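Local coordinates for protein 336aa long hypothetical dTDP-glucose 4,6-dehydratase (Pyrococcus horikoshii, PDB 2HUN) that binds NAD(+) in a Rossmann fold and probably works as a dTDP-glucose 4,6-dehydratase, removing water from a nucleotide-linked sugar, at residues A[35-40]-A[99-104]; A[71-76]-A[110-115]; A[122-127]-A[160-165]; A[129-134]-A[239-244]. One frame throughout, in Å; residues are numbered along the deposited sequence.

How the interactions relate
The four contacts show how a Rossmann sheet and its flanking helices fit together around a dinucleotide: interactions 1 and 3 line the NAD site, while 2 and 4 join parts of the surrounding fold. Interactions 1 and 2 share helix 96-116, one end of which faces the adenine while the other packs on helix 66-74; their centres lie about 17 Å apart and their segments alternate along the chain. Strand 121-127 follows that helix and opens interaction 3, about 15 Å from each of them by centres and reaching the nicotinamide; E111 probably bonds W165 across interactions 2 and 3. Interaction 4, about 14 Å from interaction 3 by centres, ties the loop after this strand to strand 239-242. Interactions 1, 2 and 3 also touch the second subunit.

Interaction 1 (A[35-40]-A[99-104]); sequences IDKLGY and LHSNVI. With NAD (nicotinamide-adenine-dinucleotide), chain C.
K37 and S101 meet at the N6A/N7A rim of the adenine of NAD, by the end of the second strand of a Rossmann fold, and the cofactor is gripped between segment 35-40 and helix 96-116. The lysine chain starts with CG between its backbone N and carbonyl carbon (chi1 74°) and runs on extended, which lays its methylenes flat over one face of the purine; the packing is tight, with K37 CB 3.5 Å from NAD C2A. Its NZ ends over the N7A rim and gives a hydrogen bond of 3.1 Å to S101 OG and a salt bridge to E85. S101 OG is thus an acceptor twice over, since NAD N6A also donates to it at 3.0 Å with an N-H...O angle of 161°. With an alanine in place of K37, that face of the adenine would probably lose its aliphatic cover and E85 its charged mate. The ribose is read by D36, an acid in the place where NAD-specific Rossmann enzymes commonly hold the two adenosine hydroxyls. Its CG stands opposite the backbone N (chi1 -160°), turning the carboxylate toward the sugar. OD2 faces NAD O3B and also takes the backbone N of M12. OD1 receives NAD O2B at 2.6 Å and, on its anti lone pair, L38 N at 2.8 Å, closing an Asx turn. G39 N completes the grip with a 3.0 Å hydrogen bond to NAD O2B.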
# COMPACT_ATOMS: atom_id res chain seq x y z
N ILE A 35 -17.25 1.66 17.23
CA ILE A 35 -17.55 0.43 16.51
C ILE A 35 -16.33 -0.45 16.68
O ILE A 35 -15.21 -0.07 16.32
CB ILE A 35 -17.86 0.69 15.01
CG1 ILE A 35 -18.12 -0.65 14.31
CG2 ILE A 35 -16.72 1.45 14.35
CD1 ILE A 35 -18.59 -0.51 12.87
N ASP A 36 -16.54 -1.61 17.28
CA ASP A 36 -15.47 -2.55 17.53
C ASP A 36 -16.09 -3.92 17.41
O ASP A 36 -17.20 -4.17 17.85
CB ASP A 36 -14.89 -2.35 18.94
CG ASP A 36 -13.50 -2.94 19.09
OD1 ASP A 36 -13.35 -4.18 19.04
OD2 ASP A 36 -12.54 -2.16 19.27
N LYS A 37 -15.31 -4.79 16.81
CA LYS A 37 -15.71 -6.13 16.53
C LYS A 37 -15.50 -7.08 17.73
O LYS A 37 -16.00 -8.21 17.76
CB LYS A 37 -14.90 -6.53 15.30
CG LYS A 37 -13.41 -6.82 15.52
CD LYS A 37 -12.76 -7.44 14.25
CE LYS A 37 -11.43 -8.14 14.56
NZ LYS A 37 -10.74 -8.71 13.36
N LEU A 38 -14.78 -6.57 18.73
CA LEU A 38 -14.46 -7.30 19.95
C LEU A 38 -13.62 -8.53 19.66
O LEU A 38 -13.95 -9.64 20.08
CB LEU A 38 -15.73 -7.70 20.71
CG LEU A 38 -16.62 -6.56 21.23
CD1 LEU A 38 -17.70 -7.13 22.15
CD2 LEU A 38 -15.77 -5.53 21.99
N GLY A 39 -12.54 -8.33 18.92
CA GLY A 39 -11.65 -9.42 18.59
C GLY A 39 -10.33 -9.28 19.34
O GLY A 39 -10.29 -8.72 20.43
N TYR A 40 -9.26 -9.79 18.75
CA TYR A 40 -7.94 -9.72 19.36
C TYR A 40 -7.60 -8.30 19.84
O TYR A 40 -7.66 -7.34 19.07
CB TYR A 40 -6.87 -10.18 18.36
CG TYR A 40 -5.46 -10.03 18.87
CD1 TYR A 40 -4.93 -10.95 19.78
CD2 TYR A 40 -4.68 -8.93 18.51
CE1 TYR A 40 -3.65 -10.77 20.31
CE2 TYR A 40 -3.41 -8.75 19.03
CZ TYR A 40 -2.90 -9.66 19.93
OH TYR A 40 -1.64 -9.47 20.45
N LEU A 99 -5.43 -8.87 5.83
CA LEU A 99 -5.90 -8.30 4.58
C LEU A 99 -7.34 -7.82 4.79
O LEU A 99 -7.71 -6.72 4.38
CB LEU A 99 -5.89 -9.35 3.46
CG LEU A 99 -6.47 -8.92 2.11
CD1 LEU A 99 -5.48 -8.03 1.39
CD2 LEU A 99 -6.78 -10.15 1.27
N HIS A 100 -8.13 -8.67 5.44
CA HIS A 100 -9.53 -8.35 5.69
C HIS A 100 -9.78 -7.13 6.57
O HIS A 100 -10.49 -6.20 6.17
CB HIS A 100 -10.24 -9.54 6.33
CG HIS A 100 -11.66 -9.27 6.68
ND1 HIS A 100 -12.66 -9.23 5.73
CD2 HIS A 100 -12.26 -8.98 7.86
CE1 HIS A 100 -13.81 -8.93 6.32
NE2 HIS A 100 -13.59 -8.78 7.61
N SER A 101 -9.22 -7.13 7.78
CA SER A 101 -9.42 -6.01 8.69
C SER A 101 -8.65 -4.75 8.31
O SER A 101 -9.20 -3.65 8.37
CB SER A 101 -9.05 -6.41 10.13
OG SER A 101 -9.96 -7.36 10.67
N ASN A 102 -7.40 -4.90 7.91
CA ASN A 102 -6.58 -3.73 7.57
C ASN A 102 -6.85 -3.16 6.18
O ASN A 102 -7.08 -1.96 6.05
CB ASN A 102 -5.10 -4.07 7.73
CG ASN A 102 -4.75 -4.53 9.13
OD1 ASN A 102 -5.53 -4.33 10.07
ND2 ASN A 102 -3.58 -5.13 9.29
N VAL A 103 -6.84 -4.01 5.16
CA VAL A 103 -7.08 -3.54 3.80
C VAL A 103 -8.57 -3.43 3.45
O VAL A 103 -9.04 -2.35 3.14
CB VAL A 103 -6.39 -4.44 2.76
CG1 VAL A 103 -6.72 -3.94 1.36
CG2 VAL A 103 -4.88 -4.42 2.97
N ILE A 104 -9.30 -4.55 3.51
CA ILE A 104 -10.72 -4.51 3.17
C ILE A 104 -11.47 -3.57 4.12
O ILE A 104 -12.33 -2.81 3.69
CB ILE A 104 -11.37 -5.92 3.24
CG1 ILE A 104 -10.62 -6.88 2.32
CG2 ILE A 104 -12.83 -5.84 2.82
CD1 ILE A 104 -10.55 -6.45 0.88
PA NAD C . -5.44 -3.27 19.81
O1A NAD C . -5.09 -4.59 19.27
O2A NAD C . -5.33 -3.03 21.28
O5B NAD C . -6.96 -2.98 19.40
C5B NAD C . -7.45 -3.04 18.05
C4B NAD C . -8.96 -2.83 18.19
O4B NAD C . -9.58 -2.81 16.89
C3B NAD C . -9.62 -3.98 18.99
O3B NAD C . -10.54 -3.46 19.96
C2B NAD C . -10.26 -4.84 17.88
O2B NAD C . -11.39 -5.64 18.27
C1B NAD C . -10.60 -3.80 16.82
N9A NAD C . -10.66 -4.33 15.44
C8A NAD C . -9.72 -5.03 14.78
N7A NAD C . -10.17 -5.32 13.56
C5A NAD C . -11.39 -4.81 13.43
C6A NAD C . -12.36 -4.78 12.39
N6A NAD C . -12.18 -5.36 11.21
N1A NAD C . -13.58 -4.11 12.66
C2A NAD C . -13.80 -3.51 13.90
N3A NAD C . -12.88 -3.53 14.88
C4A NAD C . -11.71 -4.17 14.64
O3 NAD C . -4.37 -2.29 19.15
PN NAD C . -4.01 -0.75 19.25
O1N NAD C . -2.59 -0.80 19.70
O2N NAD C . -4.93 -0.02 20.15
O5D NAD C . -3.98 -0.24 17.72
C5D NAD C . -4.76 0.85 17.22
C4D NAD C . -4.15 1.33 15.88
O4D NAD C . -2.90 2.00 16.10
C3D NAD C . -3.90 0.17 14.90
O3D NAD C . -4.34 0.59 13.58
C2D NAD C . -2.37 -0.03 14.97
O2D NAD C . -1.88 -0.53 13.72
C1D NAD C . -1.88 1.37 15.30
N1N NAD C . -0.60 1.44 16.03
C2N NAD C . -0.46 0.96 17.38
C3N NAD C . 0.80 1.07 18.00
C7N NAD C . 1.02 0.59 19.46
O7N NAD C . 2.09 0.88 20.02
N7N NAD C . 0.07 -0.09 20.08
C4N NAD C . 1.90 1.64 17.31
C5N NAD C . 1.74 2.10 15.99
C6N NAD C . 0.49 2.00 15.33

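Interaction 2 (A[71-76]-A[110-115]); sequences ELVRKV and LESIRR
V73 of helix 66-74 packs both its methyl groups on helix 96-116. CG2 meets the S112 hydroxyl, 3.3 Å from OG, while CG1 lies against the backbone at S112 and I113, 3.9 Å from I113 CA, and touches I113 CG1 at 4.0 Å. The helices come close here, with V73 CA and I113 CA 6.4 Å apart. What positions the serine is its own helix: a chi1 of 71° folds OG back over the backbone, where it is hydrogen-bonded to L109 O. Around this first shell, L7 of the central sheet packs on V73, Y66 and V69 of helix 66-74 pack on S112, and V120 and L171 cover I113. Both helices flank the Rossmann sheet, one in the connection into strand 78-81 and the other in the connection out of it. Farther round helix 96-116, R114 holds E111 side-on, NE to OE1 and NH2 to OE2, both at 2.8 Å; OE1 is also bonded by W165 NE1, and P95 of the second subunit packs on this pair. Since neither a hydrogen bond nor a salt bridge crosses between 71-76 and 110-115, van der Waals packing of the V73 methyls joins them, with the serine's polar need met inside its own helix.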
# COMPACT_ATOMS: atom_id res chain seq x y z
N GLU A 71 -24.22 3.35 7.73
CA GLU A 71 -25.21 3.99 8.59
C GLU A 71 -24.54 4.85 9.66
O GLU A 71 -25.03 5.93 10.01
CB GLU A 71 -26.09 2.93 9.25
CG GLU A 71 -26.64 1.91 8.26
CD GLU A 71 -27.83 2.43 7.46
OE1 GLU A 71 -27.86 3.63 7.13
OE2 GLU A 71 -28.72 1.61 7.15
N LEU A 72 -23.41 4.38 10.17
CA LEU A 72 -22.70 5.13 11.20
C LEU A 72 -21.98 6.34 10.60
O LEU A 72 -22.02 7.44 11.16
CB LEU A 72 -21.70 4.22 11.92
CG LEU A 72 -22.27 2.95 12.56
CD1 LEU A 72 -21.15 2.18 13.26
CD2 LEU A 72 -23.39 3.31 13.54
N VAL A 73 -21.32 6.14 9.46
CA VAL A 73 -20.60 7.23 8.81
C VAL A 73 -21.54 8.36 8.42
O VAL A 73 -21.18 9.54 8.52
CB VAL A 73 -19.85 6.72 7.55
CG1 VAL A 73 -19.46 7.89 6.66
CG2 VAL A 73 -18.59 5.97 7.98
N ARG A 74 -22.76 8.01 8.00
CA ARG A 74 -23.77 8.98 7.60
C ARG A 74 -24.09 10.01 8.68
O ARG A 74 -24.38 11.16 8.37
CB ARG A 74 -25.09 8.29 7.27
CG ARG A 74 -25.10 7.39 6.06
CD ARG A 74 -26.50 6.79 5.94
NE ARG A 74 -27.51 7.83 5.83
CZ ARG A 74 -28.75 7.75 6.31
NH1 ARG A 74 -29.14 6.66 6.96
NH2 ARG A 74 -29.59 8.76 6.15
N LYS A 75 -24.03 9.60 9.95
CA LYS A 75 -24.40 10.49 11.04
C LYS A 75 -23.30 11.17 11.86
O LYS A 75 -23.61 11.81 12.86
CB LYS A 75 -25.34 9.75 11.99
CG LYS A 75 -24.66 8.65 12.79
CD LYS A 75 -25.63 7.85 13.64
CE LYS A 75 -26.31 6.76 12.82
NZ LYS A 75 -26.92 5.74 13.71
N VAL A 76 -22.04 11.05 11.47
CA VAL A 76 -20.99 11.69 12.26
C VAL A 76 -20.30 12.85 11.54
O VAL A 76 -20.45 13.02 10.34
CB VAL A 76 -19.91 10.67 12.70
CG1 VAL A 76 -20.52 9.62 13.61
CG2 VAL A 76 -19.28 10.01 11.48
N LEU A 110 -13.62 3.82 3.52
CA LEU A 110 -13.43 4.84 2.50
C LEU A 110 -14.64 4.89 1.56
O LEU A 110 -15.11 5.97 1.20
CB LEU A 110 -12.14 4.56 1.70
CG LEU A 110 -10.83 4.86 2.44
CD1 LEU A 110 -9.63 4.32 1.66
CD2 LEU A 110 -10.71 6.36 2.66
N GLU A 111 -15.14 3.73 1.17
CA GLU A 111 -16.30 3.69 0.29
C GLU A 111 -17.52 4.30 0.96
O GLU A 111 -18.23 5.08 0.35
CB GLU A 111 -16.59 2.25 -0.14
CG GLU A 111 -15.75 1.77 -1.32
CD GLU A 111 -16.00 2.57 -2.59
OE1 GLU A 111 -15.37 3.63 -2.78
OE2 GLU A 111 -16.85 2.14 -3.40
N SER A 112 -17.75 3.95 2.23
CA SER A 112 -18.90 4.49 2.94
C SER A 112 -18.77 6.01 3.04
O SER A 112 -19.76 6.73 2.92
CB SER A 112 -19.01 3.88 4.34
OG SER A 112 -17.98 4.36 5.19
N ILE A 113 -17.55 6.49 3.24
CA ILE A 113 -17.33 7.92 3.34
C ILE A 113 -17.61 8.65 2.02
O ILE A 113 -18.33 9.66 2.02
CB ILE A 113 -15.89 8.23 3.80
CG1 ILE A 113 -15.75 7.90 5.29
CG2 ILE A 113 -15.57 9.70 3.53
CD1 ILE A 113 -14.33 8.02 5.83
N ARG A 114 -17.07 8.16 0.91
CA ARG A 114 -17.28 8.83 -0.37
C ARG A 114 -18.67 8.61 -0.95
O ARG A 114 -19.16 9.42 -1.72
CB ARG A 114 -16.20 8.40 -1.39
CG ARG A 114 -16.30 6.97 -1.94
CD ARG A 114 -17.13 6.91 -3.23
NE ARG A 114 -17.13 5.56 -3.80
CZ ARG A 114 -17.73 5.22 -4.93
NH1 ARG A 114 -18.39 6.12 -5.65
NH2 ARG A 114 -17.67 3.96 -5.36
N ARG A 115 -19.32 7.51 -0.56
CA ARG A 115 -20.67 7.24 -1.06
C ARG A 115 -21.74 7.94 -0.23
O ARG A 115 -22.74 8.40 -0.78
CB ARG A 115 -20.94 5.72 -1.07
CG ARG A 115 -20.11 4.96 -2.09
CD ARG A 115 -20.32 3.45 -1.98
NE ARG A 115 -21.73 3.09 -2.07
CZ ARG A 115 -22.18 1.84 -2.18
NH1 ARG A 115 -21.33 0.82 -2.20
NH2 ARG A 115 -23.49 1.60 -2.23

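Interaction 3 (A[122-127]-A[160-165]); sequences FVHVST and MLVLGW. With NAD (nicotinamide-adenine-dinucleotide), chain C.
V162 of helix 150-168 sends one methyl group, CG2, into the angle between two aromatic side chains of strand 121-127. The clearest interaction is a CH-pi contact: CG2 stands over one face of the H124 imidazole, 3.8 Å from the ring centroid and 14° off the normal. The apolar contact beside it is of another kind, for F122 presents its edge: V162 CG2 lies near the plane of the phenyl ring, 3.9 Å from F122 CE2. Both rings leave the same face of the strand two residues apart, and each has CG opposite its backbone N (chi1 176° for F122), which carries both toward the helix. The polar bond at H124 is supplied from the same helix, since NE2 is hydrogen-bonded to S158 OG; the ring of H81 lies nearby at a shallow angle. A leucine in place of H124 would probably leave S158 OG without this partner and deny V162 CG2 its flat aromatic surface. Contacts with the cofactor come from other atoms of the strand: S126 O and T127 CB both lie against the nicotinamide ring, the former 3.3 Å from NAD C6N, and V125 CG1 approaches the ribose. V125 O accepts from K155 NZ. Strand and helix thus frame the site of Y151 and K155, both NAD ligands, spaced as in the YxxxK motif of short-chain dehydrogenases/reductases.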
# COMPACT_ATOMS: atom_id res chain seq x y z
N PHE A 122 -11.86 12.65 8.21
CA PHE A 122 -11.33 11.31 8.43
C PHE A 122 -9.84 11.24 8.79
O PHE A 122 -9.01 11.82 8.10
CB PHE A 122 -11.59 10.49 7.16
CG PHE A 122 -11.02 9.10 7.18
CD1 PHE A 122 -11.40 8.17 8.15
CD2 PHE A 122 -10.14 8.70 6.19
CE1 PHE A 122 -10.92 6.86 8.12
CE2 PHE A 122 -9.65 7.40 6.15
CZ PHE A 122 -10.04 6.48 7.11
N VAL A 123 -9.53 10.54 9.87
CA VAL A 123 -8.15 10.36 10.30
C VAL A 123 -7.85 8.87 10.30
O VAL A 123 -8.48 8.10 11.03
CB VAL A 123 -7.89 10.92 11.71
CG1 VAL A 123 -6.50 10.50 12.18
CG2 VAL A 123 -7.99 12.45 11.70
N HIS A 124 -6.90 8.46 9.46
CA HIS A 124 -6.48 7.06 9.33
C HIS A 124 -5.23 6.87 10.19
O HIS A 124 -4.19 7.50 9.94
CB HIS A 124 -6.15 6.78 7.86
CG HIS A 124 -5.71 5.37 7.58
ND1 HIS A 124 -6.57 4.30 7.63
CD2 HIS A 124 -4.51 4.87 7.21
CE1 HIS A 124 -5.92 3.20 7.29
NE2 HIS A 124 -4.67 3.52 7.03
N VAL A 125 -5.34 6.01 11.20
CA VAL A 125 -4.22 5.73 12.10
C VAL A 125 -3.36 4.57 11.57
O VAL A 125 -3.86 3.47 11.28
CB VAL A 125 -4.72 5.38 13.53
CG1 VAL A 125 -3.53 5.19 14.48
CG2 VAL A 125 -5.60 6.51 14.05
N SER A 126 -2.06 4.82 11.43
CA SER A 126 -1.16 3.81 10.90
C SER A 126 0.09 3.65 11.78
O SER A 126 0.17 4.22 12.87
CB SER A 126 -0.78 4.17 9.46
OG SER A 126 -0.16 3.09 8.79
N THR A 127 1.08 2.90 11.28
CA THR A 127 2.28 2.60 12.05
C THR A 127 3.65 2.94 11.45
O THR A 127 3.82 3.00 10.23
CB THR A 127 2.31 1.10 12.40
OG1 THR A 127 3.55 0.78 13.04
CG2 THR A 127 2.17 0.28 11.15
N MET A 160 -2.17 3.53 1.25
CA MET A 160 -2.24 3.86 -0.17
C MET A 160 -3.67 4.10 -0.65
O MET A 160 -3.93 5.03 -1.43
CB MET A 160 -1.57 2.76 -1.02
CG MET A 160 -0.07 2.59 -0.78
SD MET A 160 0.86 4.15 -0.88
CE MET A 160 0.90 4.66 0.80
N LEU A 161 -4.61 3.27 -0.18
CA LEU A 161 -6.01 3.43 -0.58
C LEU A 161 -6.52 4.78 -0.08
O LEU A 161 -7.20 5.50 -0.81
CB LEU A 161 -6.89 2.31 -0.02
CG LEU A 161 -6.53 0.88 -0.44
CD1 LEU A 161 -7.54 -0.09 0.15
CD2 LEU A 161 -6.50 0.78 -1.95
N VAL A 162 -6.19 5.12 1.16
CA VAL A 162 -6.62 6.39 1.71
C VAL A 162 -6.12 7.57 0.88
O VAL A 162 -6.87 8.50 0.61
CB VAL A 162 -6.17 6.57 3.17
CG1 VAL A 162 -6.49 7.97 3.66
CG2 VAL A 162 -6.87 5.54 4.05
N LEU A 163 -4.85 7.53 0.48
CA LEU A 163 -4.28 8.61 -0.31
C LEU A 163 -5.02 8.73 -1.65
O LEU A 163 -5.38 9.82 -2.08
CB LEU A 163 -2.79 8.36 -0.56
CG LEU A 163 -1.87 8.44 0.66
CD1 LEU A 163 -0.44 8.05 0.28
CD2 LEU A 163 -1.89 9.84 1.23
N GLY A 164 -5.27 7.59 -2.28
CA GLY A 164 -5.96 7.57 -3.56
C GLY A 164 -7.40 8.03 -3.52
O GLY A 164 -7.81 8.86 -4.34
N TRP A 165 -8.17 7.48 -2.59
CA TRP A 165 -9.58 7.84 -2.45
C TRP A 165 -9.75 9.32 -2.10
O TRP A 165 -10.66 9.99 -2.59
CB TRP A 165 -10.24 6.97 -1.38
CG TRP A 165 -11.05 5.81 -1.93
CD1 TRP A 165 -12.40 5.65 -1.84
CD2 TRP A 165 -10.55 4.65 -2.61
NE1 TRP A 165 -12.78 4.47 -2.42
CE2 TRP A 165 -11.67 3.83 -2.90
CE3 TRP A 165 -9.28 4.22 -2.99
CZ2 TRP A 165 -11.54 2.60 -3.55
CZ3 TRP A 165 -9.15 3.00 -3.65
CH2 TRP A 165 -10.28 2.20 -3.92
PA NAD C . -5.44 -3.27 19.81
O1A NAD C . -5.09 -4.59 19.27
O2A NAD C . -5.33 -3.03 21.28
O5B NAD C . -6.96 -2.98 19.40
C5B NAD C . -7.45 -3.04 18.05
C4B NAD C . -8.96 -2.83 18.19
O4B NAD C . -9.58 -2.81 16.89
C3B NAD C . -9.62 -3.98 18.99
O3B NAD C . -10.54 -3.46 19.96
C2B NAD C . -10.26 -4.84 17.88
O2B NAD C . -11.39 -5.64 18.27
C1B NAD C . -10.60 -3.80 16.82
N9A NAD C . -10.66 -4.33 15.44
C8A NAD C . -9.72 -5.03 14.78
N7A NAD C . -10.17 -5.32 13.56
C5A NAD C . -11.39 -4.81 13.43
C6A NAD C . -12.36 -4.78 12.39
N6A NAD C . -12.18 -5.36 11.21
N1A NAD C . -13.58 -4.11 12.66
C2A NAD C . -13.80 -3.51 13.90
N3A NAD C . -12.88 -3.53 14.88
C4A NAD C . -11.71 -4.17 14.64
O3 NAD C . -4.37 -2.29 19.15
PN NAD C . -4.01 -0.75 19.25
O1N NAD C . -2.59 -0.80 19.70
O2N NAD C . -4.93 -0.02 20.15
O5D NAD C . -3.98 -0.24 17.72
C5D NAD C . -4.76 0.85 17.22
C4D NAD C . -4.15 1.33 15.88
O4D NAD C . -2.90 2.00 16.10
C3D NAD C . -3.90 0.17 14.90
O3D NAD C . -4.34 0.59 13.58
C2D NAD C . -2.37 -0.03 14.97
O2D NAD C . -1.88 -0.53 13.72
C1D NAD C . -1.88 1.37 15.30
N1N NAD C . -0.60 1.44 16.03
C2N NAD C . -0.46 0.96 17.38
C3N NAD C . 0.80 1.07 18.00
C7N NAD C . 1.02 0.59 19.46
O7N NAD C . 2.09 0.88 20.02
N7N NAD C . 0.07 -0.09 20.08
C4N NAD C . 1.90 1.64 17.31
C5N NAD C . 1.74 2.10 15.99
C6N NAD C . 0.49 2.00 15.33

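Interaction 4 (A[129-134]-A[239-244]); sequences EVYGDI and IYNISA
Y131 brings its phenol end up to the side-chain amide of N241, bridging the loop after strand 121-127 and strand 239-242 of the Rossmann sheet. The backbones stay well apart, with Y131 CA and N241 CA separated by 11.0 Å, and the gap is spanned by two side chains approaching from opposite directions. Y131 OH donates to N241 OD1 at 2.8 Å; the donor lies in the carbonyl plane, on a lone pair, with a C=O...O angle of 117°. Ring and amide planes are turned 78° from each other, and OD1 lies near the plane of the ring, at its edge. The tyrosine holds CG opposite its carbonyl carbon (chi1 -61°), which directs the ring toward the sheet, and V130 CG2 sits 3.8 Å above the plane of the Y131 ring, offset toward the rim. The hydroxyl has a second partner, R177 NH1 of the adjoining strand 172-182, so the buried oxygen is bonded to both neighbouring strands. The contact is away from the cofactor, the Y131 side chain being about 10 Å from NAD, and it illustrates how a loop can be tied to a sheet through one tyrosine hydroxyl that bonds two adjoining strands. In the loop itself G132 N bonds E129 O at 3.1 Å, and Y131 O accepts from R144 NH1. On the strand, the other arm of the amide is used as well: N241 ND2 is hydrogen-bonded to D284 O.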
# COMPACT_ATOMS: atom_id res chain seq x y z
N GLU A 129 5.98 1.07 11.38
CA GLU A 129 6.48 -0.15 10.75
C GLU A 129 6.33 -0.17 9.23
O GLU A 129 6.98 -0.96 8.56
CB GLU A 129 5.82 -1.39 11.34
CG GLU A 129 6.31 -1.75 12.75
CD GLU A 129 5.74 -3.08 13.23
OE1 GLU A 129 6.05 -4.12 12.63
OE2 GLU A 129 4.97 -3.07 14.22
N VAL A 130 5.48 0.70 8.68
CA VAL A 130 5.30 0.71 7.23
C VAL A 130 6.60 1.02 6.50
O VAL A 130 6.81 0.54 5.39
CB VAL A 130 4.22 1.74 6.79
CG1 VAL A 130 2.84 1.27 7.22
CG2 VAL A 130 4.54 3.11 7.38
N TYR A 131 7.47 1.81 7.13
CA TYR A 131 8.75 2.19 6.54
C TYR A 131 9.85 1.13 6.63
O TYR A 131 10.89 1.26 5.98
CB TYR A 131 9.32 3.41 7.26
CG TYR A 131 8.46 4.66 7.20
CD1 TYR A 131 8.43 5.46 6.06
CD2 TYR A 131 7.71 5.05 8.31
CE1 TYR A 131 7.68 6.63 6.02
CE2 TYR A 131 6.95 6.22 8.28
CZ TYR A 131 6.94 7.01 7.14
OH TYR A 131 6.21 8.17 7.11
N GLY A 132 9.65 0.11 7.44
CA GLY A 132 10.69 -0.89 7.59
C GLY A 132 11.78 -0.34 8.50
O GLY A 132 11.66 0.78 9.00
N ASP A 133 12.86 -1.09 8.69
CA ASP A 133 13.92 -0.63 9.59
C ASP A 133 14.90 0.36 8.98
O ASP A 133 14.94 0.57 7.78
CB ASP A 133 14.68 -1.83 10.15
CG ASP A 133 15.43 -2.58 9.08
OD1 ASP A 133 14.78 -3.07 8.13
OD2 ASP A 133 16.67 -2.69 9.19
N ILE A 134 15.71 0.97 9.85
CA ILE A 134 16.71 1.94 9.42
C ILE A 134 17.80 2.02 10.49
O ILE A 134 17.54 2.34 11.65
CB ILE A 134 16.07 3.34 9.20
CG1 ILE A 134 17.15 4.39 8.97
CG2 ILE A 134 15.20 3.70 10.40
CD1 ILE A 134 16.60 5.71 8.47
N ILE A 239 0.19 13.13 5.34
CA ILE A 239 0.56 12.10 6.30
C ILE A 239 1.34 12.81 7.41
O ILE A 239 2.14 13.72 7.15
CB ILE A 239 1.44 11.01 5.66
CG1 ILE A 239 0.68 10.31 4.53
CG2 ILE A 239 1.85 9.98 6.73
CD1 ILE A 239 1.46 9.18 3.88
N TYR A 240 1.10 12.40 8.65
CA TYR A 240 1.77 12.99 9.80
C TYR A 240 2.44 11.94 10.69
O TYR A 240 1.76 11.12 11.31
CB TYR A 240 0.76 13.78 10.65
CG TYR A 240 0.20 15.02 9.99
CD1 TYR A 240 0.92 16.22 9.98
CD2 TYR A 240 -1.05 15.00 9.36
CE1 TYR A 240 0.40 17.37 9.37
CE2 TYR A 240 -1.57 16.13 8.75
CZ TYR A 240 -0.85 17.31 8.76
OH TYR A 240 -1.39 18.42 8.17
N ASN A 241 3.77 11.95 10.73
CA ASN A 241 4.51 11.02 11.58
C ASN A 241 4.36 11.55 12.99
O ASN A 241 4.33 12.76 13.20
CB ASN A 241 6.02 11.01 11.25
CG ASN A 241 6.37 10.16 10.05
OD1 ASN A 241 5.62 9.27 9.63
ND2 ASN A 241 7.56 10.40 9.51
N ILE A 242 4.30 10.65 13.97
CA ILE A 242 4.18 11.04 15.37
C ILE A 242 5.19 10.23 16.17
O ILE A 242 5.09 9.00 16.24
CB ILE A 242 2.77 10.75 15.93
CG1 ILE A 242 1.71 11.43 15.05
CG2 ILE A 242 2.67 11.25 17.36
CD1 ILE A 242 0.27 11.07 15.42
N SER A 243 6.16 10.92 16.77
CA SER A 243 7.21 10.28 17.56
C SER A 243 7.69 11.21 18.66
O SER A 243 7.71 12.44 18.51
CB SER A 243 8.39 9.88 16.66
OG SER A 243 8.99 11.03 16.07
N ALA A 244 8.10 10.62 19.78
CA ALA A 244 8.56 11.40 20.92
C ALA A 244 10.05 11.69 20.92
O ALA A 244 10.51 12.55 21.67
CB ALA A 244 8.16 10.69 22.20